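Local coordinates for Ent-copalyl diphosphate synthase (Streptomyces platensis, PDB 5BP8), which belongs to the terpene cyclase family related to squalene-hopene cyclase, a mainly alpha-helical protein probably built from alpha-alpha barrel domains, at residues I125-V130 and A165-G170; Y70-T75 and G110-G115; P74-V79 and F129-L134. All coordinates share one frame; numbering follows the deposited sequence.

Contact 1: I125-V130 and A165-G170; sequences IGVEFV and APDLDG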
ATOM      1  N   ILE A 125       7.054   4.013  -2.789  1.00 19.13           N
ATOM      2  CA  ILE A 125       8.083   3.522  -1.895  1.00 19.84           C
ATOM      3  C   ILE A 125       9.270   2.941  -2.677  1.00 20.18           C
ATOM      4  O   ILE A 125       9.096   2.076  -3.542  1.00 18.96           O
ATOM      5  CB  ILE A 125       7.531   2.493  -0.912  1.00 21.47           C
ATOM      6  CG1 ILE A 125       6.380   3.112  -0.104  1.00 21.87           C
ATOM      7  CG2 ILE A 125       8.652   2.047   0.034  1.00 24.35           C
ATOM      8  CD1 ILE A 125       5.845   2.220   1.016  1.00 24.35           C
ATOM      9  N   GLY A 126      10.469   3.424  -2.365  1.00 19.69           N
ATOM     10  CA  GLY A 126      11.691   2.921  -3.026  1.00 20.26           C
ATOM     11  C   GLY A 126      11.896   3.356  -4.487  1.00 19.63           C
ATOM     12  O   GLY A 126      12.749   2.810  -5.191  1.00 19.23           O
ATOM     13  N   VAL A 127      11.146   4.353  -4.932  1.00 19.60           N
ATOM     14  CA  VAL A 127      11.206   4.791  -6.331  1.00 19.40           C
ATOM     15  C   VAL A 127      12.634   5.200  -6.791  1.00 20.06           C
ATOM     16  O   VAL A 127      13.018   4.945  -7.937  1.00 18.02           O
ATOM     17  CB  VAL A 127      10.183   5.895  -6.611  1.00 18.91           C
ATOM     18  CG1 VAL A 127      10.481   7.187  -5.838  1.00 19.67           C
ATOM     19  CG2 VAL A 127      10.105   6.162  -8.094  1.00 19.68           C
ATOM     20  N   GLU A 128      13.411   5.777  -5.875  1.00 19.76           N
ATOM     21  CA  GLU A 128      14.804   6.158  -6.142  1.00 21.87           C
ATOM     22  C   GLU A 128      15.718   4.959  -6.397  1.00 20.28           C
ATOM     23  O   GLU A 128      16.848   5.144  -6.856  1.00 20.89           O
ATOM     24  CB  GLU A 128      15.377   6.937  -4.959  1.00 25.76           C
ATOM     25  CG  GLU A 128      14.622   8.205  -4.648  1.00 30.30           C
ATOM     26  CD  GLU A 128      14.938   8.717  -3.243  1.00 34.88           C
ATOM     27  OE1 GLU A 128      14.638   8.010  -2.246  1.00 35.86           O
ATOM     28  OE2 GLU A 128      15.502   9.817  -3.151  1.00 35.63           O
ATOM     29  N   PHE A 129      15.269   3.758  -6.063  1.00 18.58           N
ATOM     30  CA  PHE A 129      16.016   2.544  -6.388  1.00 18.26           C
ATOM     31  C   PHE A 129      15.385   1.829  -7.560  1.00 18.16           C
ATOM     32  O   PHE A 129      16.060   1.478  -8.526  1.00 17.58           O
ATOM     33  CB  PHE A 129      16.105   1.620  -5.169  1.00 19.35           C
ATOM     34  CG  PHE A 129      16.737   2.290  -3.976  1.00 20.04           C
ATOM     35  CD1 PHE A 129      18.092   2.513  -3.954  1.00 22.54           C
ATOM     36  CD2 PHE A 129      15.960   2.773  -2.923  1.00 21.18           C
ATOM     37  CE1 PHE A 129      18.683   3.169  -2.877  1.00 24.14           C
ATOM     38  CE2 PHE A 129      16.536   3.429  -1.852  1.00 22.39           C
ATOM     39  CZ  PHE A 129      17.899   3.622  -1.819  1.00 22.03           C
ATOM     40  N   VAL A 130      14.084   1.600  -7.443  1.00 17.68           N
ATOM     41  CA  VAL A 130      13.337   0.804  -8.395  1.00 18.04           C
ATOM     42  C   VAL A 130      13.405   1.402  -9.819  1.00 17.02           C
ATOM     43  O   VAL A 130      13.680   0.692 -10.793  1.00 17.31           O
ATOM     44  CB  VAL A 130      11.879   0.751  -7.921  1.00 19.22           C
ATOM     45  CG1 VAL A 130      10.968   0.193  -8.985  1.00 20.39           C
ATOM     46  CG2 VAL A 130      11.796  -0.102  -6.655  1.00 19.70           C
ATOM     47  N   ALA A 165      14.296  13.395 -14.266  1.00 25.23           N
ATOM     48  CA  ALA A 165      13.825  13.358 -12.881  1.00 25.35           C
ATOM     49  C   ALA A 165      14.946  12.988 -11.927  1.00 25.52           C
ATOM     50  O   ALA A 165      15.650  12.008 -12.144  1.00 23.40           O
ATOM     51  CB  ALA A 165      12.669  12.395 -12.734  1.00 26.25           C
ATOM     52  N   PRO A 166      15.123  13.787 -10.864  1.00 28.36           N
ATOM     53  CA  PRO A 166      16.148  13.492  -9.871  1.00 30.46           C
ATOM     54  C   PRO A 166      16.052  12.080  -9.314  1.00 29.38           C
ATOM     55  O   PRO A 166      17.087  11.422  -9.130  1.00 29.95           O
ATOM     56  CB  PRO A 166      15.859  14.521  -8.763  1.00 32.09           C
ATOM     57  CG  PRO A 166      15.289  15.687  -9.495  1.00 32.60           C
ATOM     58  CD  PRO A 166      14.476  15.087 -10.614  1.00 30.01           C
ATOM     59  N   ASP A 167      14.829  11.587  -9.097  1.00 29.42           N
ATOM     60  CA  ASP A 167      14.650  10.223  -8.552  1.00 29.55           C
ATOM     61  C   ASP A 167      15.138   9.134  -9.521  1.00 29.52           C
ATOM     62  O   ASP A 167      15.414   7.995  -9.110  1.00 29.55           O
ATOM     63  CB  ASP A 167      13.174   9.944  -8.209  1.00 32.43           C
ATOM     64  CG  ASP A 167      12.728  10.576  -6.892  1.00 34.14           C
ATOM     65  OD1 ASP A 167      13.584  10.978  -6.073  1.00 39.15           O
ATOM     66  OD2 ASP A 167      11.506  10.680  -6.695  1.00 38.24           O
ATOM     67  N   LEU A 168      15.255   9.457 -10.802  1.00 25.25           N
ATOM     68  CA  LEU A 168      15.757   8.470 -11.725  1.00 26.00           C
ATOM     69  C   LEU A 168      17.275   8.577 -11.951  1.00 26.91           C
ATOM     70  O   LEU A 168      17.822   7.838 -12.739  1.00 25.92           O
ATOM     71  CB  LEU A 168      14.977   8.518 -13.044  1.00 25.77           C
ATOM     72  CG  LEU A 168      13.721   7.644 -12.983  1.00 25.12           C
ATOM     73  CD1 LEU A 168      12.711   8.191 -11.986  1.00 24.65           C
ATOM     74  CD2 LEU A 168      13.110   7.486 -14.367  1.00 25.21           C
ATOM     75  N   ASP A 169      17.931   9.476 -11.229  1.00 29.13           N
ATOM     76  CA  ASP A 169      19.361   9.728 -11.398  1.00 33.93           C
ATOM     77  C   ASP A 169      20.283   8.491 -11.213  1.00 34.89           C
ATOM     78  O   ASP A 169      21.246   8.313 -11.965  1.00 43.34           O
ATOM     79  CB  ASP A 169      19.780  10.864 -10.453  1.00 37.01           C
ATOM     80  CG  ASP A 169      21.248  11.023 -10.379  1.00 41.61           C
ATOM     81  OD1 ASP A 169      21.825  10.539  -9.399  1.00 41.12           O
ATOM     82  OD2 ASP A 169      21.834  11.581 -11.326  1.00 45.86           O
ATOM     83  N   GLY A 170      20.046   7.651 -10.225  1.00 31.62           N
ATOM     84  CA  GLY A 170      20.890   6.413 -10.152  1.00 29.07           C
ATOM     85  C   GLY A 170      22.137   6.483  -9.255  1.00 26.25           C
ATOM     86  O   GLY A 170      22.727   5.454  -8.925  1.00 23.76           O
TER
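With CG turned away from the carbonyl carbon in both residues, chi1 -60° in Glu-128 and -78° in Asp-167, the two acidic side chains lean across each other where the backbones come nearest. The touch is made by the methylene rather than the carboxylate of Glu-128: its CG lies 3.3 Å from Asp-167 OD1. The carboxylates themselves stay further apart, Glu-128 OE2 being 3.7 Å from Asp-167 OD1, with their planes turned 67° against each other. The closeness of like charges is probably eased by the salt bridge of Glu-128 OE1 to Arg-345. The other carboxylate oxygen, Asp-167 OD2, rests at 3.7 Å from Val-127 CG1, the two side chains meeting at about a right angle. The backbones also touch, through a nearly straight CA-H...O contact from Glu-128 CA to Asp-167 O at 3.5 Å. Val-127 also packs on Val-73 of helix 72-86. The arrangement is that of a helix start, with Gly-126 at the N-cap position and its O accepting from Phe-129 N and Val-130 N, packed against a 3-10 turn in the loop leading from helix 127-144 to helix 171-179.

Contact 2: Y70-T75 and G110-G115; sequences YGLVPT and GALRDG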
ATOM      1  N   TYR A  70       1.815   7.859 -11.843  1.00 14.50           N
ATOM      2  CA  TYR A  70       1.775   6.589 -11.163  1.00 14.32           C
ATOM      3  C   TYR A  70       2.003   5.472 -12.214  1.00 14.17           C
ATOM      4  O   TYR A  70       2.130   4.298 -11.861  1.00 15.32           O
ATOM      5  CB  TYR A  70       0.474   6.371 -10.427  1.00 15.33           C
ATOM      6  CG  TYR A  70       0.438   7.090  -9.082  1.00 14.94           C
ATOM      7  CD1 TYR A  70       0.980   6.506  -7.952  1.00 15.30           C
ATOM      8  CD2 TYR A  70      -0.085   8.365  -8.965  1.00 16.18           C
ATOM      9  CE1 TYR A  70       0.984   7.153  -6.720  1.00 15.56           C
ATOM     10  CE2 TYR A  70      -0.125   9.013  -7.730  1.00 15.62           C
ATOM     11  CZ  TYR A  70       0.427   8.412  -6.614  1.00 15.61           C
ATOM     12  OH  TYR A  70       0.424   9.038  -5.377  1.00 15.68           O
ATOM     13  N   GLY A  71       1.975   5.841 -13.491  1.00 13.84           N
ATOM     14  CA  GLY A  71       2.305   4.857 -14.557  1.00 13.82           C
ATOM     15  C   GLY A  71       3.785   4.590 -14.734  1.00 13.84           C
ATOM     16  O   GLY A  71       4.179   3.602 -15.383  1.00 14.08           O
ATOM     17  N   LEU A  72       4.645   5.453 -14.202  1.00 14.09           N
ATOM     18  CA  LEU A  72       6.083   5.356 -14.535  1.00 14.94           C
ATOM     19  C   LEU A  72       6.690   4.046 -14.010  1.00 14.71           C
ATOM     20  O   LEU A  72       7.250   3.237 -14.783  1.00 13.69           O
ATOM     21  CB  LEU A  72       6.851   6.562 -13.996  1.00 16.12           C
ATOM     22  CG  LEU A  72       8.386   6.517 -14.164  1.00 16.96           C
ATOM     23  CD1 LEU A  72       8.775   6.329 -15.617  1.00 18.08           C
ATOM     24  CD2 LEU A  72       9.006   7.772 -13.586  1.00 17.97           C
ATOM     25  N   VAL A  73       6.555   3.798 -12.704  1.00 14.93           N
ATOM     26  CA  VAL A  73       7.141   2.566 -12.161  1.00 14.84           C
ATOM     27  C   VAL A  73       6.571   1.262 -12.768  1.00 14.88           C
ATOM     28  O   VAL A  73       7.332   0.382 -13.220  1.00 14.76           O
ATOM     29  CB  VAL A  73       7.079   2.549 -10.630  1.00 15.59           C
ATOM     30  CG1 VAL A  73       7.350   1.162 -10.092  1.00 15.10           C
ATOM     31  CG2 VAL A  73       8.048   3.597 -10.070  1.00 16.38           C
ATOM     32  N   PRO A  74       5.231   1.115 -12.814  1.00 15.24           N
ATOM     33  CA  PRO A  74       4.771  -0.135 -13.400  1.00 15.43           C
ATOM     34  C   PRO A  74       5.067  -0.300 -14.904  1.00 15.09           C
ATOM     35  O   PRO A  74       5.274  -1.447 -15.360  1.00 14.25           O
ATOM     36  CB  PRO A  74       3.264  -0.117 -13.127  1.00 15.72           C
ATOM     37  CG  PRO A  74       2.928   1.304 -12.908  1.00 15.81           C
ATOM     38  CD  PRO A  74       4.136   1.904 -12.269  1.00 15.74           C
ATOM     39  N   THR A  75       5.124   0.795 -15.652  1.00 14.82           N
ATOM     40  CA  THR A  75       5.462   0.720 -17.086  1.00 14.98           C
ATOM     41  C   THR A  75       6.914   0.303 -17.239  1.00 14.94           C
ATOM     42  O   THR A  75       7.264  -0.607 -18.047  1.00 14.68           O
ATOM     43  CB  THR A  75       5.146   2.037 -17.828  1.00 15.21           C
ATOM     44  OG1 THR A  75       3.763   2.355 -17.677  1.00 14.56           O
ATOM     45  CG2 THR A  75       5.476   1.895 -19.321  1.00 16.00           C
ATOM     46  N   GLY A 110       7.146   3.499 -26.160  1.00 16.11           N
ATOM     47  CA  GLY A 110       6.565   4.742 -26.614  1.00 16.43           C
ATOM     48  C   GLY A 110       6.001   5.565 -25.476  1.00 16.22           C
ATOM     49  O   GLY A 110       6.257   6.775 -25.406  1.00 16.54           O
ATOM     50  N   ALA A 111       5.216   4.947 -24.592  1.00 16.22           N
ATOM     51  CA  ALA A 111       4.672   5.657 -23.445  1.00 16.34           C
ATOM     52  C   ALA A 111       5.750   6.226 -22.514  1.00 16.89           C
ATOM     53  O   ALA A 111       5.581   7.323 -21.974  1.00 17.07           O
ATOM     54  CB  ALA A 111       3.688   4.773 -22.660  1.00 16.31           C
ATOM     55  N   LEU A 112       6.820   5.473 -22.292  1.00 16.60           N
ATOM     56  CA  LEU A 112       7.955   5.958 -21.501  1.00 17.40           C
ATOM     57  C   LEU A 112       8.608   7.194 -22.151  1.00 18.41           C
ATOM     58  O   LEU A 112       8.803   8.249 -21.512  1.00 17.38           O
ATOM     59  CB  LEU A 112       8.994   4.860 -21.306  1.00 17.42           C
ATOM     60  CG  LEU A 112       8.570   3.715 -20.377  1.00 17.28           C
ATOM     61  CD1 LEU A 112       9.538   2.544 -20.495  1.00 17.51           C
ATOM     62  CD2 LEU A 112       8.497   4.207 -18.947  1.00 17.84           C
ATOM     63  N   ARG A 113       8.923   7.066 -23.422  1.00 18.36           N
ATOM     64  CA  ARG A 113       9.594   8.129 -24.171  1.00 20.35           C
ATOM     65  C   ARG A 113       8.725   9.350 -24.383  1.00 20.15           C
ATOM     66  O   ARG A 113       9.249  10.467 -24.352  1.00 21.69           O
ATOM     67  CB  ARG A 113      10.048   7.573 -25.524  1.00 22.45           C
ATOM     68  CG  ARG A 113      10.995   8.464 -26.337  1.00 25.42           C
ATOM     69  CD  ARG A 113      11.900   7.561 -27.189  1.00 28.95           C
ATOM     70  NE  ARG A 113      12.681   8.276 -28.216  1.00 32.69           N
ATOM     71  CZ  ARG A 113      12.238   8.570 -29.446  1.00 34.00           C
ATOM     72  NH1 ARG A 113      11.005   8.250 -29.824  1.00 34.88           N
ATOM     73  NH2 ARG A 113      13.036   9.199 -30.301  1.00 34.84           N
ATOM     74  N   ASP A 114       7.420   9.153 -24.588  1.00 18.74           N
ATOM     75  CA  ASP A 114       6.522  10.222 -24.985  1.00 20.51           C
ATOM     76  C   ASP A 114       5.943  11.013 -23.811  1.00 20.99           C
ATOM     77  O   ASP A 114       5.297  12.017 -24.027  1.00 22.38           O
ATOM     78  CB  ASP A 114       5.371   9.711 -25.850  1.00 21.55           C
ATOM     79  CG  ASP A 114       5.836   9.185 -27.218  1.00 22.42           C
ATOM     80  OD1 ASP A 114       7.010   9.415 -27.613  1.00 24.00           O
ATOM     81  OD2 ASP A 114       5.004   8.520 -27.889  1.00 25.15           O
ATOM     82  N   GLY A 115       6.115  10.555 -22.579  1.00 20.23           N
ATOM     83  CA  GLY A 115       5.581  11.332 -21.468  1.00 19.86           C
ATOM     84  C   GLY A 115       5.962  10.879 -20.076  1.00 18.70           C
ATOM     85  O   GLY A 115       6.134  11.704 -19.178  1.00 18.93           O
TER
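This is a small, buried, wholly apolar helix-helix contact, in which Leu-112 of helix 98-116 reaches over to Leu-72 and Thr-75, early in helix 72-86. The two helical segments run roughly antiparallel, and no hydrogen bond joins them; their nearest CA atoms, those of Leu-72 and Leu-112, are 7.2 Å apart, so side chains alone bridge the gap. Leu-112 supplies the branch that fits between the other two. Leu-112 CG stands 3.7 Å from Thr-75 CG2. Its methyl CD2 touches that same threonine methyl and also lies 4.0 Å from Leu-72 CD1. The side chains of Thr-75 and Leu-112 lie alongside one another, pointing opposite ways, whereas Leu-72 meets Leu-112 at about a right angle.

What presents the threonine methyl to the leucine is its rotation: at chi1 -58° CG2 lies opposite the backbone N, and OG1 is turned back along its own helix. There the hydroxyl of Thr-75, OG1, donates to Gly-71 O over 2.6 Å, tilted 28° from the carbonyl plane, while Thr-75 N reaches the same oxygen from the opposite face at 3.0 Å. OG1 is also hydrogen-bonded to Trp-64 N; both partners come earlier in the sequence and together fix its rotation. The polar half of a buried residue is thereby satisfied and its carbon half left for packing.

Leu-116, one turn further along helix 98-116, also touches Leu-72 and Thr-75, and Val-121 adds to the cover of Leu-72. Thr-75 makes the common intrahelical bond from a Ser/Thr hydroxyl to the carbonyl four residues back, with its methyl turned to a neighbouring helix; here it belongs to the packing of antiparallel helices, consistent with an alpha-alpha barrel domain.

Contact 3: P74-V79 and F129-L134; sequences PTLSAV and FVAPSL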
ATOM      1  N   PRO A  74       5.231   1.115 -12.814  1.00 15.24           N
ATOM      2  CA  PRO A  74       4.771  -0.135 -13.400  1.00 15.43           C
ATOM      3  C   PRO A  74       5.067  -0.300 -14.904  1.00 15.09           C
ATOM      4  O   PRO A  74       5.274  -1.447 -15.360  1.00 14.25           O
ATOM      5  CB  PRO A  74       3.264  -0.117 -13.127  1.00 15.72           C
ATOM      6  CG  PRO A  74       2.928   1.304 -12.908  1.00 15.81           C
ATOM      7  CD  PRO A  74       4.136   1.904 -12.269  1.00 15.74           C
ATOM      8  N   THR A  75       5.124   0.795 -15.652  1.00 14.82           N
ATOM      9  CA  THR A  75       5.462   0.720 -17.086  1.00 14.98           C
ATOM     10  C   THR A  75       6.914   0.303 -17.239  1.00 14.94           C
ATOM     11  O   THR A  75       7.264  -0.607 -18.047  1.00 14.68           O
ATOM     12  CB  THR A  75       5.146   2.037 -17.828  1.00 15.21           C
ATOM     13  OG1 THR A  75       3.763   2.355 -17.677  1.00 14.56           O
ATOM     14  CG2 THR A  75       5.476   1.895 -19.321  1.00 16.00           C
ATOM     15  N   LEU A  76       7.779   0.906 -16.439  1.00 15.31           N
ATOM     16  CA  LEU A  76       9.182   0.449 -16.392  1.00 15.70           C
ATOM     17  C   LEU A  76       9.289  -1.053 -16.110  1.00 14.80           C
ATOM     18  O   LEU A  76      10.017  -1.765 -16.812  1.00 13.76           O
ATOM     19  CB  LEU A  76      10.007   1.239 -15.378  1.00 16.04           C
ATOM     20  CG  LEU A  76      10.349   2.693 -15.766  1.00 16.92           C
ATOM     21  CD1 LEU A  76      10.896   3.370 -14.523  1.00 17.20           C
ATOM     22  CD2 LEU A  76      11.314   2.740 -16.946  1.00 17.49           C
ATOM     23  N   SER A  77       8.551  -1.534 -15.092  1.00 14.72           N
ATOM     24  CA  SER A  77       8.617  -2.941 -14.730  1.00 15.19           C
ATOM     25  C   SER A  77       8.118  -3.846 -15.861  1.00 14.25           C
ATOM     26  O   SER A  77       8.747  -4.839 -16.186  1.00 15.39           O
ATOM     27  CB  SER A  77       7.806  -3.207 -13.468  1.00 15.17           C
ATOM     28  OG  SER A  77       8.078  -4.508 -12.976  1.00 15.02           O
ATOM     29  N   ALA A  78       6.982  -3.482 -16.453  1.00 15.07           N
ATOM     30  CA  ALA A  78       6.400  -4.266 -17.549  1.00 15.04           C
ATOM     31  C   ALA A  78       7.282  -4.299 -18.790  1.00 15.21           C
ATOM     32  O   ALA A  78       7.537  -5.392 -19.379  1.00 15.92           O
ATOM     33  CB  ALA A  78       5.020  -3.725 -17.897  1.00 14.96           C
ATOM     34  N   VAL A  79       7.773  -3.131 -19.187  1.00 15.04           N
ATOM     35  CA  VAL A  79       8.642  -3.050 -20.355  1.00 16.74           C
ATOM     36  C   VAL A  79       9.930  -3.863 -20.160  1.00 17.21           C
ATOM     37  O   VAL A  79      10.337  -4.668 -21.052  1.00 18.05           O
ATOM     38  CB  VAL A  79       8.930  -1.582 -20.736  1.00 16.76           C
ATOM     39  CG1 VAL A  79      10.062  -1.473 -21.753  1.00 17.61           C
ATOM     40  CG2 VAL A  79       7.661  -0.910 -21.235  1.00 16.76           C
ATOM     41  N   PHE A 129      15.269   3.758  -6.063  1.00 18.58           N
ATOM     42  CA  PHE A 129      16.016   2.544  -6.388  1.00 18.26           C
ATOM     43  C   PHE A 129      15.385   1.829  -7.560  1.00 18.16           C
ATOM     44  O   PHE A 129      16.060   1.478  -8.526  1.00 17.58           O
ATOM     45  CB  PHE A 129      16.105   1.620  -5.169  1.00 19.35           C
ATOM     46  CG  PHE A 129      16.737   2.290  -3.976  1.00 20.04           C
ATOM     47  CD1 PHE A 129      18.092   2.513  -3.954  1.00 22.54           C
ATOM     48  CD2 PHE A 129      15.960   2.773  -2.923  1.00 21.18           C
ATOM     49  CE1 PHE A 129      18.683   3.169  -2.877  1.00 24.14           C
ATOM     50  CE2 PHE A 129      16.536   3.429  -1.852  1.00 22.39           C
ATOM     51  CZ  PHE A 129      17.899   3.622  -1.819  1.00 22.03           C
ATOM     52  N   VAL A 130      14.084   1.600  -7.443  1.00 17.68           N
ATOM     53  CA  VAL A 130      13.337   0.804  -8.395  1.00 18.04           C
ATOM     54  C   VAL A 130      13.405   1.402  -9.819  1.00 17.02           C
ATOM     55  O   VAL A 130      13.680   0.692 -10.793  1.00 17.31           O
ATOM     56  CB  VAL A 130      11.879   0.751  -7.921  1.00 19.22           C
ATOM     57  CG1 VAL A 130      10.968   0.193  -8.985  1.00 20.39           C
ATOM     58  CG2 VAL A 130      11.796  -0.102  -6.655  1.00 19.70           C
ATOM     59  N   ALA A 131      13.152   2.694  -9.918  1.00 16.96           N
ATOM     60  CA  ALA A 131      13.023   3.324 -11.230  1.00 17.31           C
ATOM     61  C   ALA A 131      14.356   3.371 -12.002  1.00 18.62           C
ATOM     62  O   ALA A 131      14.418   2.872 -13.135  1.00 18.29           O
ATOM     63  CB  ALA A 131      12.372   4.686 -11.116  1.00 17.52           C
ATOM     64  N   PRO A 132      15.454   3.839 -11.361  1.00 18.86           N
ATOM     65  CA  PRO A 132      16.714   3.792 -12.122  1.00 19.39           C
ATOM     66  C   PRO A 132      17.210   2.393 -12.386  1.00 18.56           C
ATOM     67  O   PRO A 132      17.858   2.141 -13.416  1.00 18.17           O
ATOM     68  CB  PRO A 132      17.725   4.546 -11.255  1.00 20.01           C
ATOM     69  CG  PRO A 132      17.032   4.824  -9.963  1.00 20.49           C
ATOM     70  CD  PRO A 132      15.565   4.601 -10.101  1.00 19.43           C
ATOM     71  N   SER A 133      16.945   1.472 -11.463  1.00 18.75           N
ATOM     72  CA  SER A 133      17.307   0.092 -11.696  1.00 18.18           C
ATOM     73  C   SER A 133      16.694  -0.462 -12.979  1.00 18.79           C
ATOM     74  O   SER A 133      17.371  -1.075 -13.812  1.00 19.33           O
ATOM     75  CB  SER A 133      16.907  -0.766 -10.499  1.00 19.54           C
ATOM     76  OG  SER A 133      17.417  -2.057 -10.699  1.00 21.70           O
ATOM     77  N   LEU A 134      15.409  -0.217 -13.156  1.00 17.80           N
ATOM     78  CA  LEU A 134      14.679  -0.742 -14.306  1.00 18.02           C
ATOM     79  C   LEU A 134      15.064  -0.037 -15.602  1.00 18.22           C
ATOM     80  O   LEU A 134      15.204  -0.674 -16.669  1.00 17.79           O
ATOM     81  CB  LEU A 134      13.175  -0.591 -14.068  1.00 17.24           C
ATOM     82  CG  LEU A 134      12.660  -1.587 -13.026  1.00 17.33           C
ATOM     83  CD1 LEU A 134      11.267  -1.250 -12.598  1.00 17.31           C
ATOM     84  CD2 LEU A 134      12.737  -3.035 -13.517  1.00 17.47           C
TER
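The short segments of helix 72-86 and helix 127-144 run in much the same direction, at 37° to each other with their axes 9.4 Å apart at closest approach, and Leu-76 and Leu-134 face one another with CA atoms 6.0 Å apart. Their CB atoms meet directly at 3.9 Å, and from there the two leucines part along different paths. Both have CG opposite the carbonyl carbon, with chi1 -72° in Leu-76 and -73° in Leu-134, and each sends a methyl on to the backbone of the other helix. Leu-76 CD1 settles over Ala-131, 3.8 Å from its carbonyl O and 3.9 Å from its CB. In return, Leu-134 CD1 lies against the helical turn at Ser-77, 3.7 Å from the backbone N of that residue and 4.1 Å from its CB. The exchange is almost reciprocal, each leucine covering a small residue across the interface.

Helices running in the same general direction, with helix 98-116 running back between them in sequence, are what an alpha-alpha barrel would give, and the buried setting of all four touching residues fits such a core. Helix 127-144 is kinked at Pro-132, whose ring nitrogen cannot bond to the preceding turn; Ser-133 N and Leu-134 N nevertheless keep their bonds to Phe-129 O and Val-130 O.

Of the Ser-77 side chain, CB is what meets Leu-134 CD1. Its OG, placed opposite the backbone N, is hydrogen-bonded to Arg-36 NE and Tyr-32 O, which ties helix 72-86 to helix 31-40. The same helix 31-40 also packs on Leu-134 through Arg-36, and on the other flank Leu-112 of helix 98-116 touches Leu-76.

Contact 3 lies about 9 Å, centre to centre, from each of the other two, which are about 14 Å apart. It shares helix 72-86 with contact 2 and helix 127-144 with contact 1, so helices 98-116, 72-86 and 127-144 and the loop at 165-170 form one continuous body. Along the chain contact 2 closes before contact 1 opens, while contact 3 starts on the segment that opens contact 2 and ends on the segment that opens contact 1. Val-73 packs on Val-130, and Leu-168 on both Leu-72 and Ala-131, joining the three interfaces. All lie on one side of the chain's centre, consistent with one helical domain, buried at contacts 2 and 3 and partly open at contact 1.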